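Local coordinates for protein putative adenosine kinase (Schistosoma mansoni, PDB 3VAS) that probably phosphorylates adenosine to AMP, as an adenosine kinase of the ribokinase (pfkB) family, at residues 22-34 and 178-192. Sequence-based numbering, arbitrary orientation.
With ADN (adenosine), chain C.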
ATOM      1  N   LEU A  22      14.418 -17.833  -0.288  1.00 56.17           N
ATOM      2  CA  LEU A  22      13.308 -17.671  -1.221  1.00 47.62           C
ATOM      3  C   LEU A  22      13.753 -17.602  -2.680  1.00 44.23           C
ATOM      4  O   LEU A  22      14.741 -16.949  -3.017  1.00 38.14           O
ATOM      5  CB  LEU A  22      12.499 -16.418  -0.876  1.00 43.81           C
ATOM      6  CG  LEU A  22      11.794 -16.361   0.481  1.00 43.85           C
ATOM      7  CD1 LEU A  22      11.226 -14.966   0.715  1.00 40.55           C
ATOM      8  CD2 LEU A  22      10.697 -17.410   0.565  1.00 37.49           C
ATOM      9  N   SER A  23      12.995 -18.280  -3.534  1.00 42.00           N
ATOM     10  CA  SER A  23      13.193 -18.256  -4.977  1.00 42.61           C
ATOM     11  C   SER A  23      13.088 -16.836  -5.541  1.00 40.88           C
ATOM     12  O   SER A  23      12.437 -15.975  -4.951  1.00 39.10           O
ATOM     13  CB  SER A  23      12.140 -19.153  -5.630  1.00 45.13           C
ATOM     14  OG  SER A  23      12.225 -19.113  -7.037  1.00 49.43           O
ATOM     15  N   GLU A  24      13.735 -16.587  -6.677  1.00 42.48           N
ATOM     16  CA  GLU A  24      13.620 -15.286  -7.336  1.00 43.77           C
ATOM     17  C   GLU A  24      12.194 -15.056  -7.829  1.00 39.02           C
ATOM     18  O   GLU A  24      11.517 -15.991  -8.261  1.00 36.50           O
ATOM     19  CB  GLU A  24      14.609 -15.161  -8.498  1.00 48.97           C
ATOM     20  CG  GLU A  24      16.069 -15.079  -8.071  1.00 54.92           C
ATOM     21  CD  GLU A  24      17.000 -14.749  -9.227  1.00 59.50           C
ATOM     22  OE1 GLU A  24      16.507 -14.573 -10.365  1.00 60.07           O
ATOM     23  OE2 GLU A  24      18.225 -14.663  -8.995  1.00 61.89           O
ATOM     24  N   GLY A  25      11.737 -13.811  -7.747  1.00 31.35           N
ATOM     25  CA  GLY A  25      10.375 -13.482  -8.124  1.00 30.10           C
ATOM     26  C   GLY A  25       9.330 -14.192  -7.280  1.00 30.21           C
ATOM     27  O   GLY A  25       8.218 -14.439  -7.735  1.00 30.01           O
ATOM     28  N   TYR A  26       9.695 -14.524  -6.047  1.00 30.80           N
ATOM     29  CA  TYR A  26       8.780 -15.168  -5.110  1.00 31.20           C
ATOM     30  C   TYR A  26       7.602 -14.248  -4.770  1.00 30.95           C
ATOM     31  O   TYR A  26       6.481 -14.713  -4.563  1.00 31.35           O
ATOM     32  CB  TYR A  26       9.535 -15.534  -3.833  1.00 32.29           C
ATOM     33  CG  TYR A  26       8.821 -16.516  -2.941  1.00 38.02           C
ATOM     34  CD1 TYR A  26       8.936 -17.884  -3.155  1.00 38.75           C
ATOM     35  CD2 TYR A  26       8.045 -16.079  -1.873  1.00 33.04           C
ATOM     36  CE1 TYR A  26       8.290 -18.789  -2.336  1.00 40.55           C
ATOM     37  CE2 TYR A  26       7.398 -16.978  -1.049  1.00 34.43           C
ATOM     38  CZ  TYR A  26       7.522 -18.330  -1.286  1.00 36.21           C
ATOM     39  OH  TYR A  26       6.879 -19.228  -0.468  1.00 42.11           O
ATOM     40  N   VAL A  27       7.878 -12.945  -4.721  1.00 28.31           N
ATOM     41  CA  VAL A  27       6.891 -11.930  -4.365  1.00 26.93           C
ATOM     42  C   VAL A  27       6.615 -11.012  -5.551  1.00 27.72           C
ATOM     43  O   VAL A  27       7.540 -10.459  -6.145  1.00 25.45           O
ATOM     44  CB  VAL A  27       7.381 -11.057  -3.186  1.00 26.98           C
ATOM     45  CG1 VAL A  27       6.389  -9.939  -2.897  1.00 25.26           C
ATOM     46  CG2 VAL A  27       7.615 -11.909  -1.945  1.00 28.02           C
ATOM     47  N   PHE A  28       5.339 -10.851  -5.889  1.00 27.06           N
ATOM     48  CA  PHE A  28       4.938 -10.002  -7.008  1.00 26.49           C
ATOM     49  C   PHE A  28       3.994  -8.902  -6.545  1.00 24.14           C
ATOM     50  O   PHE A  28       3.042  -9.160  -5.811  1.00 24.45           O
ATOM     51  CB  PHE A  28       4.254 -10.836  -8.100  1.00 24.99           C
ATOM     52  CG  PHE A  28       3.749 -10.021  -9.269  1.00 27.03           C
ATOM     53  CD1 PHE A  28       4.528  -9.861 -10.404  1.00 27.21           C
ATOM     54  CD2 PHE A  28       2.493  -9.425  -9.233  1.00 23.70           C
ATOM     55  CE1 PHE A  28       4.072  -9.113 -11.477  1.00 27.65           C
ATOM     56  CE2 PHE A  28       2.034  -8.677 -10.298  1.00 24.53           C
ATOM     57  CZ  PHE A  28       2.821  -8.522 -11.423  1.00 27.55           C
ATOM     58  N   GLY A  29       4.253  -7.678  -6.989  1.00 22.02           N
ATOM     59  CA  GLY A  29       3.322  -6.586  -6.778  1.00 21.74           C
ATOM     60  C   GLY A  29       2.965  -5.901  -8.085  1.00 21.15           C
ATOM     61  O   GLY A  29       3.772  -5.864  -9.015  1.00 20.83           O
ATOM     62  N   MET A  30       1.745  -5.384  -8.173  1.00 23.86           N
ATOM     63  CA  MET A  30       1.387  -4.454  -9.245  1.00 24.02           C
ATOM     64  C   MET A  30       0.702  -3.252  -8.617  1.00 22.21           C
ATOM     65  O   MET A  30      -0.040  -3.403  -7.652  1.00 22.38           O
ATOM     66  CB  MET A  30       0.493  -5.106 -10.311  1.00 26.96           C
ATOM     67  CG  MET A  30      -0.884  -5.558  -9.826  1.00 31.40           C
ATOM     68  SD  MET A  30      -2.042  -5.928 -11.178  1.00 46.96           S
ATOM     69  CE  MET A  30      -2.692  -4.317 -11.553  1.00 31.29           C
ATOM     70  N   GLY A  31       0.962  -2.057  -9.138  1.00 23.35           N
ATOM     71  CA  GLY A  31       0.364  -0.868  -8.552  1.00 24.21           C
ATOM     72  C   GLY A  31       0.544   0.434  -9.308  1.00 25.50           C
ATOM     73  O   GLY A  31       0.813   0.450 -10.514  1.00 24.17           O
ATOM     74  N   ASN A  32       0.380   1.536  -8.582  1.00 20.31           N
ATOM     75  CA  ASN A  32       0.532   2.864  -9.153  1.00 18.80           C
ATOM     76  C   ASN A  32       1.865   3.482  -8.727  1.00 18.56           C
ATOM     77  O   ASN A  32       2.028   3.894  -7.580  1.00 18.63           O
ATOM     78  CB  ASN A  32      -0.635   3.759  -8.716  1.00 17.45           C
ATOM     79  CG  ASN A  32      -1.986   3.068  -8.858  1.00 19.22           C
ATOM     80  OD1 ASN A  32      -2.195   2.275  -9.777  1.00 20.48           O
ATOM     81  ND2 ASN A  32      -2.905   3.364  -7.945  1.00 16.73           N
ATOM     82  N   PRO A  33       2.838   3.530  -9.646  1.00 19.99           N
ATOM     83  CA  PRO A  33       4.113   4.139  -9.252  1.00 19.11           C
ATOM     84  C   PRO A  33       4.001   5.650  -9.344  1.00 20.06           C
ATOM     85  O   PRO A  33       3.690   6.187 -10.411  1.00 20.08           O
ATOM     86  CB  PRO A  33       5.105   3.579 -10.277  1.00 17.47           C
ATOM     87  CG  PRO A  33       4.281   3.246 -11.468  1.00 18.84           C
ATOM     88  CD  PRO A  33       2.872   2.968 -11.007  1.00 19.57           C
ATOM     89  N   LEU A  34       4.225   6.328  -8.224  1.00 19.46           N
ATOM     90  CA  LEU A  34       3.966   7.760  -8.145  1.00 20.80           C
ATOM     91  C   LEU A  34       5.146   8.513  -7.553  1.00 22.88           C
ATOM     92  O   LEU A  34       5.919   7.969  -6.762  1.00 21.56           O
ATOM     93  CB  LEU A  34       2.719   8.024  -7.294  1.00 21.73           C
ATOM     94  CG  LEU A  34       1.421   7.306  -7.673  1.00 21.36           C
ATOM     95  CD1 LEU A  34       0.392   7.433  -6.551  1.00 20.40           C
ATOM     96  CD2 LEU A  34       0.860   7.856  -8.985  1.00 18.19           C
ATOM     97  N   LYS A 178       5.423 -17.309 -11.569  1.00 33.35           N
ATOM     98  CA  LYS A 178       6.506 -17.777 -10.705  1.00 34.53           C
ATOM     99  C   LYS A 178       6.375 -17.295  -9.255  1.00 30.90           C
ATOM    100  O   LYS A 178       7.043 -17.817  -8.358  1.00 31.36           O
ATOM    101  CB  LYS A 178       7.871 -17.362 -11.265  1.00 37.97           C
ATOM    102  CG  LYS A 178       8.104 -15.862 -11.258  1.00 42.18           C
ATOM    103  CD  LYS A 178       9.582 -15.525 -11.380  1.00 45.62           C
ATOM    104  CE  LYS A 178      10.151 -15.981 -12.702  1.00 50.50           C
ATOM    105  NZ  LYS A 178      11.634 -15.857 -12.723  1.00 55.57           N
ATOM    106  N   ALA A 179       5.524 -16.300  -9.024  1.00 29.03           N
ATOM    107  CA  ALA A 179       5.327 -15.775  -7.672  1.00 31.70           C
ATOM    108  C   ALA A 179       4.485 -16.715  -6.820  1.00 33.50           C
ATOM    109  O   ALA A 179       3.601 -17.400  -7.327  1.00 35.04           O
ATOM    110  CB  ALA A 179       4.697 -14.394  -7.715  1.00 25.65           C
ATOM    111  N   GLN A 180       4.770 -16.748  -5.523  1.00 34.71           N
ATOM    112  CA  GLN A 180       3.980 -17.543  -4.587  1.00 30.96           C
ATOM    113  C   GLN A 180       3.220 -16.610  -3.664  1.00 26.86           C
ATOM    114  O   GLN A 180       2.295 -17.024  -2.961  1.00 26.96           O
ATOM    115  CB  GLN A 180       4.877 -18.479  -3.777  1.00 30.42           C
ATOM    116  CG  GLN A 180       5.612 -19.506  -4.625  1.00 33.12           C
ATOM    117  CD  GLN A 180       4.662 -20.395  -5.404  1.00 38.94           C
ATOM    118  OE1 GLN A 180       4.851 -20.631  -6.599  1.00 42.94           O
ATOM    119  NE2 GLN A 180       3.632 -20.896  -4.729  1.00 39.88           N
ATOM    120  N   VAL A 181       3.625 -15.342  -3.682  1.00 24.47           N
ATOM    121  CA  VAL A 181       3.056 -14.316  -2.814  1.00 27.19           C
ATOM    122  C   VAL A 181       2.750 -13.050  -3.607  1.00 25.42           C
ATOM    123  O   VAL A 181       3.585 -12.580  -4.381  1.00 27.37           O
ATOM    124  CB  VAL A 181       4.028 -13.954  -1.670  1.00 27.03           C
ATOM    125  CG1 VAL A 181       3.464 -12.820  -0.820  1.00 21.56           C
ATOM    126  CG2 VAL A 181       4.328 -15.182  -0.812  1.00 24.11           C
ATOM    127  N   TYR A 182       1.554 -12.501  -3.419  1.00 24.68           N
ATOM    128  CA  TYR A 182       1.185 -11.244  -4.063  1.00 23.77           C
ATOM    129  C   TYR A 182       0.828 -10.171  -3.044  1.00 22.96           C
ATOM    130  O   TYR A 182       0.231 -10.456  -2.003  1.00 23.28           O
ATOM    131  CB  TYR A 182       0.017 -11.446  -5.030  1.00 22.79           C
ATOM    132  CG  TYR A 182       0.232 -12.573  -6.010  1.00 22.14           C
ATOM    133  CD1 TYR A 182       0.984 -12.384  -7.161  1.00 22.64           C
ATOM    134  CD2 TYR A 182      -0.308 -13.828  -5.780  1.00 22.50           C
ATOM    135  CE1 TYR A 182       1.188 -13.414  -8.058  1.00 24.46           C
ATOM    136  CE2 TYR A 182      -0.107 -14.865  -6.669  1.00 25.11           C
ATOM    137  CZ  TYR A 182       0.640 -14.653  -7.806  1.00 25.93           C
ATOM    138  OH  TYR A 182       0.841 -15.685  -8.696  1.00 29.94           O
ATOM    139  N   TYR A 183       1.219  -8.938  -3.342  1.00 20.37           N
ATOM    140  CA  TYR A 183       0.757  -7.791  -2.583  1.00 21.01           C
ATOM    141  C   TYR A 183       0.198  -6.745  -3.538  1.00 20.61           C
ATOM    142  O   TYR A 183       0.930  -6.215  -4.375  1.00 19.59           O
ATOM    143  CB  TYR A 183       1.881  -7.173  -1.745  1.00 17.27           C
ATOM    144  CG  TYR A 183       1.402  -6.009  -0.902  1.00 19.17           C
ATOM    145  CD1 TYR A 183       0.791  -6.221   0.333  1.00 20.18           C
ATOM    146  CD2 TYR A 183       1.533  -4.698  -1.349  1.00 19.39           C
ATOM    147  CE1 TYR A 183       0.336  -5.160   1.106  1.00 19.73           C
ATOM    148  CE2 TYR A 183       1.077  -3.630  -0.589  1.00 18.63           C
ATOM    149  CZ  TYR A 183       0.484  -3.866   0.638  1.00 18.75           C
ATOM    150  OH  TYR A 183       0.044  -2.803   1.395  1.00 19.95           O
ATOM    151  N   ILE A 184      -1.096  -6.463  -3.425  1.00 18.07           N
ATOM    152  CA  ILE A 184      -1.702  -5.369  -4.174  1.00 18.47           C
ATOM    153  C   ILE A 184      -2.558  -4.496  -3.256  1.00 18.84           C
ATOM    154  O   ILE A 184      -3.455  -4.989  -2.566  1.00 18.39           O
ATOM    155  CB  ILE A 184      -2.579  -5.868  -5.341  1.00 22.08           C
ATOM    156  CG1 ILE A 184      -1.848  -6.918  -6.180  1.00 20.96           C
ATOM    157  CG2 ILE A 184      -3.006  -4.696  -6.222  1.00 22.91           C
ATOM    158  CD1 ILE A 184      -2.700  -7.492  -7.298  1.00 20.43           C
ATOM    159  N   ALA A 185      -2.267  -3.199  -3.242  1.00 19.09           N
ATOM    160  CA  ALA A 185      -3.042  -2.246  -2.452  1.00 20.91           C
ATOM    161  C   ALA A 185      -4.397  -1.966  -3.097  1.00 20.16           C
ATOM    162  O   ALA A 185      -4.557  -2.095  -4.316  1.00 18.23           O
ATOM    163  CB  ALA A 185      -2.267  -0.944  -2.269  1.00 20.60           C
ATOM    164  N   GLY A 186      -5.365  -1.577  -2.271  1.00 19.70           N
ATOM    165  CA  GLY A 186      -6.690  -1.234  -2.750  1.00 19.66           C
ATOM    166  C   GLY A 186      -6.672  -0.109  -3.767  1.00 18.83           C
ATOM    167  O   GLY A 186      -7.561  -0.020  -4.610  1.00 18.25           O
ATOM    168  N   PHE A 187      -5.653   0.744  -3.684  1.00 17.68           N
ATOM    169  CA  PHE A 187      -5.487   1.877  -4.592  1.00 19.08           C
ATOM    170  C   PHE A 187      -5.543   1.493  -6.069  1.00 19.42           C
ATOM    171  O   PHE A 187      -5.875   2.321  -6.918  1.00 21.68           O
ATOM    172  CB  PHE A 187      -4.153   2.573  -4.324  1.00 19.13           C
ATOM    173  CG  PHE A 187      -4.138   3.422  -3.080  1.00 22.06           C
ATOM    174  CD1 PHE A 187      -3.100   3.313  -2.167  1.00 19.32           C
ATOM    175  CD2 PHE A 187      -5.141   4.348  -2.839  1.00 23.80           C
ATOM    176  CE1 PHE A 187      -3.074   4.096  -1.027  1.00 19.09           C
ATOM    177  CE2 PHE A 187      -5.117   5.134  -1.701  1.00 22.86           C
ATOM    178  CZ  PHE A 187      -4.082   5.007  -0.796  1.00 22.20           C
ATOM    179  N   VAL A 188      -5.207   0.245  -6.374  1.00 17.37           N
ATOM    180  CA  VAL A 188      -5.137  -0.216  -7.760  1.00 17.34           C
ATOM    181  C   VAL A 188      -6.529  -0.459  -8.357  1.00 19.10           C
ATOM    182  O   VAL A 188      -6.686  -0.581  -9.572  1.00 18.83           O
ATOM    183  CB  VAL A 188      -4.239  -1.465  -7.874  1.00 18.82           C
ATOM    184  CG1 VAL A 188      -3.980  -1.829  -9.331  1.00 18.02           C
ATOM    185  CG2 VAL A 188      -2.920  -1.201  -7.165  1.00 17.35           C
ATOM    186  N   ILE A 189      -7.540  -0.504  -7.495  1.00 20.77           N
ATOM    187  CA  ILE A 189      -8.925  -0.583  -7.944  1.00 18.60           C
ATOM    188  C   ILE A 189      -9.240   0.543  -8.931  1.00 22.25           C
ATOM    189  O   ILE A 189      -9.946   0.326  -9.918  1.00 25.57           O
ATOM    190  CB  ILE A 189      -9.908  -0.548  -6.747  1.00 20.83           C
ATOM    191  CG1 ILE A 189      -9.848  -1.874  -5.979  1.00 21.43           C
ATOM    192  CG2 ILE A 189     -11.331  -0.278  -7.214  1.00 24.67           C
ATOM    193  CD1 ILE A 189     -10.514  -1.839  -4.617  1.00 16.72           C
ATOM    194  N   ASN A 190      -8.682   1.731  -8.682  1.00 18.73           N
ATOM    195  CA  ASN A 190      -8.935   2.900  -9.526  1.00 19.15           C
ATOM    196  C   ASN A 190      -8.209   2.879 -10.875  1.00 24.98           C
ATOM    197  O   ASN A 190      -8.607   3.576 -11.813  1.00 29.58           O
ATOM    198  CB  ASN A 190      -8.558   4.195  -8.797  1.00 16.86           C
ATOM    199  CG  ASN A 190      -9.374   4.425  -7.534  1.00 20.89           C
ATOM    200  OD1 ASN A 190      -8.827   4.798  -6.496  1.00 21.39           O
ATOM    201  ND2 ASN A 190     -10.685   4.208  -7.616  1.00 20.25           N
ATOM    202  N   THR A 191      -7.140   2.099 -10.975  1.00 21.47           N
ATOM    203  CA  THR A 191      -6.291   2.171 -12.158  1.00 21.81           C
ATOM    204  C   THR A 191      -6.378   0.937 -13.052  1.00 23.23           C
ATOM    205  O   THR A 191      -6.385   1.057 -14.277  1.00 26.30           O
ATOM    206  CB  THR A 191      -4.814   2.438 -11.785  1.00 21.18           C
ATOM    207  OG1 THR A 191      -4.375   1.460 -10.834  1.00 22.99           O
ATOM    208  CG2 THR A 191      -4.653   3.834 -11.182  1.00 17.37           C
ATOM    209  N   CYS A 192      -6.439  -0.246 -12.447  1.00 20.28           N
ATOM    210  CA  CYS A 192      -6.472  -1.475 -13.228  1.00 23.06           C
ATOM    211  C   CYS A 192      -7.131  -2.625 -12.477  1.00 22.36           C
ATOM    212  O   CYS A 192      -6.490  -3.630 -12.169  1.00 22.59           O
ATOM    213  CB  CYS A 192      -5.056  -1.876 -13.640  1.00 25.09           C
ATOM    214  SG  CYS A 192      -5.004  -3.189 -14.866  1.00 34.53           S
TER
HETATM  215  O5' ADN C 401       1.079   5.395   2.194  1.00 27.17           O
HETATM  216  C5' ADN C 401       1.672   6.598   1.707  1.00 25.47           C
HETATM  217  C4' ADN C 401       1.935   6.517   0.223  1.00 23.30           C
HETATM  218  O4' ADN C 401       0.691   6.389  -0.483  1.00 17.99           O
HETATM  219  C3' ADN C 401       2.644   7.721  -0.409  1.00 22.74           C
HETATM  220  O3' ADN C 401       3.988   7.366  -0.737  1.00 20.24           O
HETATM  221  C2' ADN C 401       1.855   7.988  -1.711  1.00 23.49           C
HETATM  222  O2' ADN C 401       2.652   8.100  -2.869  1.00 25.17           O
HETATM  223  C1' ADN C 401       0.916   6.785  -1.803  1.00 21.13           C
HETATM  224  N9  ADN C 401      -0.364   7.061  -2.456  1.00 17.71           N
HETATM  225  C8  ADN C 401      -1.150   8.101  -2.256  1.00 18.02           C
HETATM  226  N7  ADN C 401      -2.304   7.963  -3.160  1.00 19.53           N
HETATM  227  C5  ADN C 401      -2.134   6.763  -3.914  1.00 15.85           C
HETATM  228  C6  ADN C 401      -2.911   6.161  -4.898  1.00 14.75           C
HETATM  229  N6  ADN C 401      -4.142   6.777  -5.317  1.00 15.22           N
HETATM  230  N1  ADN C 401      -2.489   4.971  -5.477  1.00 15.86           N
HETATM  231  C2  ADN C 401      -1.316   4.381  -5.082  1.00 16.76           C
HETATM  232  N3  ADN C 401      -0.551   4.971  -4.110  1.00 17.32           N
HETATM  233  C4  ADN C 401      -0.986   6.189  -3.529  1.00 16.30           C
HETATM  234  O   HOH W   1       9.620 -17.701  -7.858  1.00 35.42           O
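Asn32 reaches across to Thr191 and Phe187 with its amide split between two tasks. Its OD1 accepts the hydroxyl of Thr191, OG1 to OD1 2.6 Å, with OG1 tilted 16° from the carbonyl plane. With OD1 taken by a hydroxyl and ND2 facing two acceptors, the amide's orientation is set; Asn32 ND2 donates to N1 of adenosine at 3.0 Å in a nearly straight bond, and a weak bond runs from ND2 to Phe187 O. Adenine C6 lies 3.4 Å above the plane of the Phe187 ring, offset toward its rim, while Leu34 CD1 approaches adenine C4. Asp36, Asn86 and Asp320 are also hydrogen-bonded to adenosine. Met30, its chain bent at chi3, packs CG against Ile184 CD1 and brings CE to Val188 CG1 (3.6 Å) and Cys192 CB. Away from the nucleoside, strands 27-31 and 181-185 run parallel, 22° apart, in the central sheet of the ribokinase-like alpha/beta fold, with strand 101-107 paired to the other edge of 27-31. Phe28 N donates to Val181 O and Tyr183 N to Phe28 O. On one face Phe28 CB meets Ala179 CB and Tyr182 CD1, and Phe28 CD2 lies in plane at the edge of the Tyr182 ring; on the other, Val27 and Val181 stand side by side. At the N-terminal end of the pair Tyr26 O accepts both Gln180 N (2.8 Å) and Val181 N. Tyr26 CG, anti to the backbone N (chi1 -165°), carries the ring under Gln180 CB, a CH-pi contact 3.8 Å from the centroid; Leu22 CD2 sits over the opposite face. A water donates to both Glu24 O and Lys178 O.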